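Local coordinates for X-ray repair cross complementing protein 1 variant (Homo sapiens, PDB 6WH1) that probably acts, as a whole protein whose C-terminal BRCT domain is this chain, as a scaffold assembling DNA single-strand break repair complexes, at residues Asp4-Lys9 against Tyr76-Lys81; Pro72-Ser77 against Gln82-His87; Asp38-Arg43 against Glu58-Asp63. One frame throughout, in Å; residues are numbered along the deposited sequence.

Contact 1 (Asp4-Lys9 against Tyr76-Lys81); sequences DFFQGK and YSCNEK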
loop_
_atom_site.group_PDB
_atom_site.type_symbol
_atom_site.label_atom_id
_atom_site.label_comp_id
_atom_site.label_asym_id
_atom_site.label_seq_id
_atom_site.Cartn_x
_atom_site.Cartn_y
_atom_site.Cartn_z
ATOM N N ASP A 4 8.427 -0.281 10.652
ATOM C CA ASP A 4 7.115 -0.753 11.083
ATOM C C ASP A 4 6.358 0.325 11.841
ATOM O O ASP A 4 5.572 0.032 12.743
ATOM C CB ASP A 4 7.270 -1.983 11.969
ATOM C CG ASP A 4 8.369 -1.802 13.001
ATOM O OD1 ASP A 4 8.930 -0.686 13.067
ATOM O OD2 ASP A 4 8.660 -2.759 13.752
ATOM N N PHE A 5 6.579 1.595 11.516
ATOM C CA PHE A 5 6.034 2.642 12.373
ATOM C C PHE A 5 4.581 2.986 12.069
ATOM O O PHE A 5 4.012 3.828 12.770
ATOM C CB PHE A 5 6.892 3.909 12.298
ATOM C CG PHE A 5 7.248 4.325 10.910
ATOM C CD1 PHE A 5 6.303 4.913 10.086
ATOM C CD2 PHE A 5 8.532 4.148 10.435
ATOM C CE1 PHE A 5 6.633 5.306 8.810
ATOM C CE2 PHE A 5 8.869 4.539 9.162
ATOM C CZ PHE A 5 7.919 5.121 8.347
ATOM N N PHE A 6 3.968 2.368 11.059
ATOM C CA PHE A 6 2.531 2.471 10.845
ATOM C C PHE A 6 1.777 1.263 11.383
ATOM O O PHE A 6 0.558 1.184 11.207
ATOM C CB PHE A 6 2.211 2.629 9.352
ATOM C CG PHE A 6 2.508 3.992 8.792
ATOM C CD1 PHE A 6 2.809 5.060 9.621
ATOM C CD2 PHE A 6 2.479 4.201 7.421
ATOM C CE1 PHE A 6 3.086 6.312 9.089
ATOM C CE2 PHE A 6 2.750 5.448 6.884
ATOM C CZ PHE A 6 3.054 6.505 7.717
ATOM N N GLN A 7 2.472 0.318 12.017
ATOM C CA GLN A 7 1.844 -0.928 12.446
ATOM C C GLN A 7 0.695 -0.650 13.407
ATOM O O GLN A 7 0.821 0.161 14.330
ATOM C CB GLN A 7 2.882 -1.841 13.103
ATOM N N GLY A 8 -0.434 -1.321 13.180
ATOM C CA GLY A 8 -1.619 -1.121 13.989
ATOM C C GLY A 8 -2.462 0.081 13.621
ATOM O O GLY A 8 -3.533 0.270 14.216
ATOM N N LYS A 9 -2.024 0.898 12.665
ATOM C CA LYS A 9 -2.733 2.113 12.280
ATOM C C LYS A 9 -3.570 1.847 11.036
ATOM O O LYS A 9 -3.064 1.321 10.039
ATOM C CB LYS A 9 -1.753 3.259 12.024
ATOM C CG LYS A 9 -1.041 3.759 13.273
ATOM C CD LYS A 9 0.026 4.787 12.927
ATOM C CE LYS A 9 0.224 5.783 14.061
ATOM N NZ LYS A 9 0.468 5.097 15.356
ATOM N N TYR A 76 4.334 10.985 2.624
ATOM C CA TYR A 76 5.556 11.192 1.844
ATOM C C TYR A 76 6.739 11.512 2.750
ATOM O O TYR A 76 7.809 10.905 2.634
ATOM C CB TYR A 76 5.360 12.311 0.822
ATOM C CG TYR A 76 4.246 12.063 -0.157
ATOM C CD1 TYR A 76 3.999 10.788 -0.646
ATOM C CD2 TYR A 76 3.437 13.103 -0.589
ATOM C CE1 TYR A 76 2.976 10.557 -1.537
ATOM C CE2 TYR A 76 2.412 12.884 -1.480
ATOM C CZ TYR A 76 2.187 11.609 -1.953
ATOM O OH TYR A 76 1.165 11.382 -2.840
ATOM N N SER A 77 6.564 12.469 3.665
ATOM C CA SER A 77 7.666 12.877 4.532
ATOM C C SER A 77 7.995 11.816 5.566
ATOM O O SER A 77 9.152 11.712 5.991
ATOM C CB SER A 77 7.340 14.204 5.217
ATOM O OG SER A 77 6.693 15.096 4.332
ATOM N N CYS A 78 7.001 11.034 5.995
ATOM C CA CYS A 78 7.294 9.873 6.822
ATOM C C CYS A 78 8.250 8.940 6.100
ATOM O O CYS A 78 9.178 8.394 6.705
ATOM C CB CYS A 78 6.003 9.140 7.184
ATOM S SG CYS A 78 5.136 9.754 8.643
ATOM N N ASN A 79 8.048 8.768 4.792
ATOM C CA ASN A 79 8.979 7.956 4.014
ATOM C C ASN A 79 10.341 8.635 3.891
ATOM O O ASN A 79 11.382 7.971 3.972
ATOM C CB ASN A 79 8.405 7.670 2.627
ATOM C CG ASN A 79 9.401 6.974 1.719
ATOM O OD1 ASN A 79 9.716 5.799 1.910
ATOM N ND2 ASN A 79 9.913 7.703 0.733
ATOM N N GLU A 80 10.350 9.954 3.694
ATOM C CA GLU A 80 11.606 10.663 3.455
ATOM C C GLU A 80 12.503 10.644 4.690
ATOM O O GLU A 80 13.699 10.345 4.594
ATOM C CB GLU A 80 11.325 12.099 3.014
ATOM C CG GLU A 80 10.689 12.205 1.643
ATOM C CD GLU A 80 10.336 13.631 1.272
ATOM O OE1 GLU A 80 10.878 14.565 1.903
ATOM O OE2 GLU A 80 9.514 13.819 0.351
ATOM N N LYS A 81 11.945 10.973 5.854
ATOM C CA LYS A 81 12.695 10.912 7.104
ATOM C C LYS A 81 12.761 9.505 7.682
ATOM O O LYS A 81 13.491 9.286 8.656
ATOM C CB LYS A 81 12.081 11.866 8.133
ATOM C CG LYS A 81 12.106 13.334 7.718
ATOM C CD LYS A 81 11.947 14.253 8.922
ATOM C CE LYS A 81 11.546 15.663 8.510
ATOM N NZ LYS A 81 11.323 16.550 9.690
#
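F6 meets C78 through a sulfur-aromatic contact, a case of how a single cysteine on a helix can receive an aromatic pair from a distant loop. SG of C78 comes in at the edge of the F6 ring, 76° off the ring normal, and lies 4.0 Å from CZ of F6. That sulfur is anti to its own carbonyl carbon and beside the backbone N (chi1 -86°), which points it at the ring edge.

Apolar packing adds the second ring. CE1 of F5 rests 4.2 Å from CB of C78, while the F5 ring approaches the carbonyl O of C78 obliquely. The two phenylalanines also brace each other: CE1 of F5 sits 3.7 Å above the plane of the F6 ring, toward its rim.

Backbone bonds shape the loop that presents them. A type I turn runs from D4 to Q7, closed by the bond from Q7 N to D4 O, and a type II turn from F6 to K9 overlaps it.

F32 and F11 extend the aromatic cluster. With W74 one turn earlier, C78 fits the Trp-X-X-X-Cys pattern of the last helix of the BRCT fold; that helix packs here against the loop leading into strand 10-13.

Contact 2 (Pro72-Ser77 against Gln82-His87); sequences PRWIYS and QKLLPH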
loop_
_atom_site.group_PDB
_atom_site.type_symbol
_atom_site.label_atom_id
_atom_site.label_comp_id
_atom_site.label_asym_id
_atom_site.label_seq_id
_atom_site.Cartn_x
_atom_site.Cartn_y
_atom_site.Cartn_z
ATOM N N PRO A 72 -1.617 13.799 2.100
ATOM C CA PRO A 72 -0.644 12.785 1.644
ATOM C C PRO A 72 0.810 13.160 1.900
ATOM O O PRO A 72 1.683 12.270 1.913
ATOM C CB PRO A 72 -0.934 12.675 0.140
ATOM C CG PRO A 72 -2.357 13.120 -0.006
ATOM C CD PRO A 72 -2.561 14.184 1.034
ATOM N N ARG A 73 1.106 14.447 2.100
ATOM C CA ARG A 73 2.484 14.833 2.381
ATOM C C ARG A 73 2.968 14.253 3.703
ATOM O O ARG A 73 4.174 14.049 3.878
ATOM C CB ARG A 73 2.634 16.354 2.381
ATOM C CG ARG A 73 4.086 16.793 2.247
ATOM C CD ARG A 73 4.265 18.276 2.490
ATOM N NE ARG A 73 5.565 18.574 3.086
ATOM C CZ ARG A 73 5.839 19.690 3.751
ATOM N NH1 ARG A 73 4.901 20.617 3.900
ATOM N NH2 ARG A 73 7.046 19.882 4.266
ATOM N N TRP A 74 2.055 13.978 4.636
ATOM C CA TRP A 74 2.445 13.276 5.855
ATOM C C TRP A 74 3.095 11.942 5.526
ATOM O O TRP A 74 4.184 11.628 6.019
ATOM C CB TRP A 74 1.232 13.059 6.756
ATOM C CG TRP A 74 1.537 12.274 8.002
ATOM C CD1 TRP A 74 2.642 12.395 8.795
ATOM C CD2 TRP A 74 0.730 11.245 8.595
ATOM N NE1 TRP A 74 2.572 11.512 9.846
ATOM C CE2 TRP A 74 1.408 10.795 9.748
ATOM C CE3 TRP A 74 -0.499 10.666 8.268
ATOM C CZ2 TRP A 74 0.896 9.791 10.573
ATOM C CZ3 TRP A 74 -1.005 9.667 9.089
ATOM C CH2 TRP A 74 -0.306 9.241 10.227
ATOM N N ILE A 75 2.430 11.138 4.694
ATOM C CA ILE A 75 2.973 9.844 4.296
ATOM C C ILE A 75 4.292 10.026 3.555
ATOM O O ILE A 75 5.276 9.312 3.814
ATOM C CB ILE A 75 1.942 9.085 3.439
ATOM C CG1 ILE A 75 0.558 9.121 4.099
ATOM C CG2 ILE A 75 2.390 7.659 3.200
ATOM C CD1 ILE A 75 0.443 8.258 5.331
ATOM N N TYR A 76 4.334 10.985 2.624
ATOM C CA TYR A 76 5.556 11.192 1.844
ATOM C C TYR A 76 6.739 11.512 2.750
ATOM O O TYR A 76 7.809 10.905 2.634
ATOM C CB TYR A 76 5.360 12.311 0.822
ATOM C CG TYR A 76 4.246 12.063 -0.157
ATOM C CD1 TYR A 76 3.999 10.788 -0.646
ATOM C CD2 TYR A 76 3.437 13.103 -0.589
ATOM C CE1 TYR A 76 2.976 10.557 -1.537
ATOM C CE2 TYR A 76 2.412 12.884 -1.480
ATOM C CZ TYR A 76 2.187 11.609 -1.953
ATOM O OH TYR A 76 1.165 11.382 -2.840
ATOM N N SER A 77 6.564 12.469 3.665
ATOM C CA SER A 77 7.666 12.877 4.532
ATOM C C SER A 77 7.995 11.816 5.566
ATOM O O SER A 77 9.152 11.712 5.991
ATOM C CB SER A 77 7.340 14.204 5.217
ATOM O OG SER A 77 6.693 15.096 4.332
ATOM N N GLN A 82 12.025 8.553 7.100
ATOM C CA GLN A 82 12.009 7.157 7.536
ATOM C C GLN A 82 11.551 7.030 8.983
ATOM O O GLN A 82 11.925 6.098 9.698
ATOM C CB GLN A 82 13.368 6.495 7.323
ATOM C CG GLN A 82 13.539 5.995 5.900
ATOM C CD GLN A 82 12.639 4.815 5.594
ATOM O OE1 GLN A 82 12.735 3.769 6.235
ATOM N NE2 GLN A 82 11.753 4.977 4.617
ATOM N N LYS A 83 10.693 7.949 9.401
ATOM C CA LYS A 83 10.236 7.998 10.771
ATOM C C LYS A 83 8.737 8.243 10.789
ATOM O O LYS A 83 8.139 8.619 9.780
ATOM C CB LYS A 83 10.961 9.100 11.514
ATOM C CG LYS A 83 11.664 8.581 12.679
ATOM C CD LYS A 83 11.884 9.697 13.601
ATOM C CE LYS A 83 10.625 10.110 14.343
ATOM N NZ LYS A 83 11.107 11.079 15.332
ATOM N N LEU A 84 8.123 8.039 11.951
ATOM C CA LEU A 84 6.727 8.424 12.147
ATOM C C LEU A 84 6.697 9.888 12.561
ATOM O O LEU A 84 6.974 10.231 13.714
ATOM C CB LEU A 84 6.051 7.546 13.194
ATOM C CG LEU A 84 4.615 7.971 13.545
ATOM C CD1 LEU A 84 3.673 7.748 12.365
ATOM C CD2 LEU A 84 4.108 7.254 14.793
ATOM N N LEU A 85 6.370 10.758 11.627
ATOM C CA LEU A 85 6.293 12.165 11.981
ATOM C C LEU A 85 4.893 12.505 12.477
ATOM O O LEU A 85 3.924 11.801 12.171
ATOM C CB LEU A 85 6.673 13.026 10.778
ATOM C CG LEU A 85 8.160 12.987 10.409
ATOM C CD1 LEU A 85 8.336 12.620 8.957
ATOM C CD2 LEU A 85 8.819 14.325 10.672
ATOM N N PRO A 86 4.748 13.563 13.277
ATOM C CA PRO A 86 3.420 13.901 13.815
ATOM C C PRO A 86 2.483 14.374 12.711
ATOM O O PRO A 86 2.723 15.398 12.062
ATOM C CB PRO A 86 3.715 15.013 14.831
ATOM C CG PRO A 86 5.027 15.579 14.413
ATOM C CD PRO A 86 5.800 14.443 13.816
ATOM N N HIS A 87 1.399 13.617 12.515
ATOM C CA HIS A 87 0.402 13.944 11.503
ATOM C C HIS A 87 -0.173 15.341 11.671
ATOM O O HIS A 87 -0.662 15.910 10.690
ATOM C CB HIS A 87 -0.739 12.932 11.547
ATOM C CG HIS A 87 -1.524 12.973 12.820
ATOM N ND1 HIS A 87 -2.529 13.890 13.046
ATOM C CD2 HIS A 87 -1.442 12.220 13.942
ATOM C CE1 HIS A 87 -3.036 13.696 14.250
ATOM N NE2 HIS A 87 -2.394 12.689 14.815
#
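H87 packs against one face of the W74 indole and illustrates how one large side chain can organise the chain that doubles back after a helix. CB of H87 stands over the centre of the tryptophan's six-membered ring, 3.6 Å from its centroid and only 13° off the normal, a CH-pi contact. Beyond it the imidazole stands steeply to the indole, with planes at 70°, its edge toward the indole face. The indole reaches this position because CG of W74 is anti to the backbone N (chi1 177°), extending the ring from the helix.

At the indole edge the polar atom is used too. NE1 of W74 donates to the carbonyl O of L85 at 2.7 Å; the donor sits above the carbonyl plane, and the acceptor is slightly tilted from the ring plane. CD1 of L84 adds an apolar touch at 3.9 Å from CZ2 of W74, while CD1 of L85 lies against the backbone carbonyl of S77, 3.2 Å from its O, with S77 CB farther off. An alanine here takes away the ring and its N-H, which would probably leave the carbonyl of L85 without that mate and H87 freer to turn.

Inside the helix, OG and N of S77 both bond to R73 O, from opposite faces of its carbonyl plane. A Schellman motif with Q82 as its C-prime residue ends helix 72-81 and turns the chain back. F46 and I48 of strand 46-48 and Y90 also meet the indole, and F46 meets H87 edge-to-face, while H87 rests on A68 and V70 of strand 68-70.

Contact 3 (Asp38-Arg43 against Glu58-Asp63); sequences DYMSDR and EEALMD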
loop_
_atom_site.group_PDB
_atom_site.type_symbol
_atom_site.label_atom_id
_atom_site.label_comp_id
_atom_site.label_asym_id
_atom_site.label_seq_id
_atom_site.Cartn_x
_atom_site.Cartn_y
_atom_site.Cartn_z
ATOM N N ASP A 38 -10.731 -0.871 2.755
ATOM C CA ASP A 38 -11.514 -0.669 1.542
ATOM C C ASP A 38 -12.617 0.353 1.763
ATOM O O ASP A 38 -13.060 1.006 0.810
ATOM C CB ASP A 38 -12.118 -1.992 1.075
ATOM C CG ASP A 38 -11.069 -3.036 0.763
ATOM O OD1 ASP A 38 -10.019 -2.671 0.194
ATOM O OD2 ASP A 38 -11.294 -4.222 1.089
ATOM N N TYR A 39 -13.071 0.505 3.004
ATOM C CA TYR A 39 -14.190 1.378 3.307
ATOM C C TYR A 39 -13.896 2.189 4.558
ATOM O O TYR A 39 -13.088 1.803 5.410
ATOM C CB TYR A 39 -15.487 0.595 3.525
ATOM C CG TYR A 39 -15.762 -0.499 2.525
ATOM C CD1 TYR A 39 -15.285 -1.789 2.731
ATOM C CD2 TYR A 39 -16.523 -0.252 1.389
ATOM C CE1 TYR A 39 -15.547 -2.797 1.824
ATOM C CE2 TYR A 39 -16.789 -1.255 0.475
ATOM C CZ TYR A 39 -16.301 -2.525 0.698
ATOM O OH TYR A 39 -16.566 -3.527 -0.208
ATOM N N MET A 40 -14.579 3.322 4.655
ATOM C CA MET A 40 -14.592 4.092 5.884
ATOM C C MET A 40 -15.386 3.351 6.957
ATOM O O MET A 40 -16.370 2.664 6.669
ATOM C CB MET A 40 -15.200 5.471 5.628
ATOM C CG MET A 40 -15.080 6.423 6.798
ATOM S SD MET A 40 -13.373 6.538 7.359
ATOM C CE MET A 40 -13.605 7.416 8.906
ATOM N N SER A 41 -14.935 3.479 8.201
ATOM C CA SER A 41 -15.652 2.937 9.348
ATOM C C SER A 41 -15.085 3.595 10.595
ATOM O O SER A 41 -14.098 4.333 10.534
ATOM C CB SER A 41 -15.532 1.409 9.431
ATOM O OG SER A 41 -14.270 1.021 9.958
ATOM N N ASP A 42 -15.716 3.314 11.735
ATOM C CA ASP A 42 -15.173 3.835 12.984
ATOM C C ASP A 42 -13.896 3.123 13.411
ATOM O O ASP A 42 -13.317 3.498 14.434
ATOM C CB ASP A 42 -16.219 3.756 14.099
ATOM C CG ASP A 42 -16.809 2.369 14.257
ATOM O OD1 ASP A 42 -16.040 1.400 14.435
ATOM O OD2 ASP A 42 -18.050 2.254 14.212
ATOM N N ARG A 43 -13.452 2.113 12.663
ATOM C CA ARG A 43 -12.152 1.497 12.880
ATOM C C ARG A 43 -11.028 2.226 12.156
ATOM O O ARG A 43 -9.854 1.949 12.430
ATOM C CB ARG A 43 -12.182 0.031 12.434
ATOM C CG ARG A 43 -13.247 -0.801 13.128
ATOM C CD ARG A 43 -13.319 -2.208 12.551
ATOM N NE ARG A 43 -14.425 -2.358 11.608
ATOM C CZ ARG A 43 -14.326 -2.154 10.298
ATOM N NH1 ARG A 43 -13.166 -1.791 9.767
ATOM N NH2 ARG A 43 -15.387 -2.314 9.517
ATOM N N GLU A 58 -17.170 15.755 9.527
ATOM C CA GLU A 58 -17.758 15.959 10.846
ATOM C C GLU A 58 -18.639 14.781 11.244
ATOM O O GLU A 58 -18.664 14.378 12.418
ATOM C CB GLU A 58 -18.552 17.267 10.854
ATOM C CG GLU A 58 -19.132 17.636 12.201
ATOM C CD GLU A 58 -19.736 19.025 12.218
ATOM O OE1 GLU A 58 -19.501 19.792 11.261
ATOM O OE2 GLU A 58 -20.441 19.346 13.197
ATOM N N GLU A 59 -19.369 14.218 10.276
ATOM C CA GLU A 59 -20.204 13.055 10.569
ATOM C C GLU A 59 -19.355 11.863 11.005
ATOM O O GLU A 59 -19.731 11.127 11.924
ATOM C CB GLU A 59 -21.054 12.693 9.353
ATOM C CG GLU A 59 -22.291 13.557 9.185
ATOM C CD GLU A 59 -23.038 13.772 10.490
ATOM O OE1 GLU A 59 -23.177 14.943 10.910
ATOM O OE2 GLU A 59 -23.488 12.773 11.093
ATOM N N ALA A 60 -18.209 11.652 10.350
ATOM C CA ALA A 60 -17.309 10.582 10.767
ATOM C C ALA A 60 -16.678 10.875 12.123
ATOM O O ALA A 60 -16.403 9.945 12.892
ATOM C CB ALA A 60 -16.227 10.369 9.708
ATOM N N LEU A 61 -16.440 12.154 12.429
ATOM C CA LEU A 61 -15.900 12.518 13.736
ATOM C C LEU A 61 -16.877 12.172 14.852
ATOM O O LEU A 61 -16.489 11.605 15.880
ATOM C CB LEU A 61 -15.569 14.008 13.772
ATOM C CG LEU A 61 -14.111 14.367 13.522
ATOM C CD1 LEU A 61 -13.972 15.864 13.302
ATOM C CD2 LEU A 61 -13.254 13.896 14.684
ATOM N N MET A 62 -18.154 12.519 14.670
ATOM C CA MET A 62 -19.142 12.256 15.715
ATOM C C MET A 62 -19.286 10.767 16.019
ATOM O O MET A 62 -19.797 10.410 17.085
ATOM C CB MET A 62 -20.498 12.848 15.328
ATOM C CG MET A 62 -20.541 14.373 15.355
ATOM S SD MET A 62 -19.306 15.111 16.452
ATOM C CE MET A 62 -19.765 16.842 16.378
ATOM N N ASP A 63 -18.841 9.894 15.113
ATOM C CA ASP A 63 -18.881 8.453 15.324
ATOM C C ASP A 63 -17.521 7.855 15.665
ATOM O O ASP A 63 -17.465 6.693 16.083
ATOM C CB ASP A 63 -19.456 7.752 14.082
ATOM C CG ASP A 63 -19.770 6.289 14.329
ATOM O OD1 ASP A 63 -20.290 5.964 15.418
ATOM O OD2 ASP A 63 -19.488 5.460 13.438
#
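D42 and D63 contribute the most surface to this contact and show that a close approach need not be an attractive one. The two side chains meet at a slant, their carboxylate planes 71° apart, and OD2 of D42 lies 3.6 Å from OD2 of D63, with no hydrogen bond between them. Two like charges so near would be expected to disfavour each other, and the proximity may raise the proton affinity of one or both; both residues are exposed, so solvent would temper the effect. The rest of this meeting is less polar: CB of D42 lies 3.7 Å from the same OD2 of D63. CG of D63 lies anti to the backbone N (chi1 -169°), which sends the carboxylate toward the loop.

M40 supplies the apolar half. Its methyl CE reaches 4.0 Å from CB of A60, three residues before D63. The chain leaves the backbone extended and then bends at chi2 (53°), so that the terminal methyl, not the sulfur, makes the touch. L67 packs against both M40 and A60, adding to this small apolar patch.

Around S41 to R43 the loop forms an ST turn, in which OG of S41 accepts from the backbone N of R43 at 3.0 Å. R43 itself forms a salt bridge with E37. The contact is thus a surface meeting of the loop between strands 35-36 and 46-48 with helix 55-63, the helix of the beta-alpha-beta crossover that joins the parallel strands 46-48 and 68-70 in the BRCT fold.

In the fold
Contacts 1 and 2 are neighbours, their centres about 6 Å apart, and both use helix 72-81: one ties it to the loop before strand 10-13, the other to the chain that follows it. They share Y76 and S77, and F6 touches L84 between them. Contact 3 lies across the centre of the chain, its centre about 22 Å from each of the others. In sequence it is nested inside the long loop that contact 1 closes, and it closes before contact 2 opens. Contacts 1 and 2 thus bring two distant parts of this BRCT domain onto its last helix, whereas contact 3 is a slight surface meeting of helix 55-63 with the loop between strands 35-36 and 46-48.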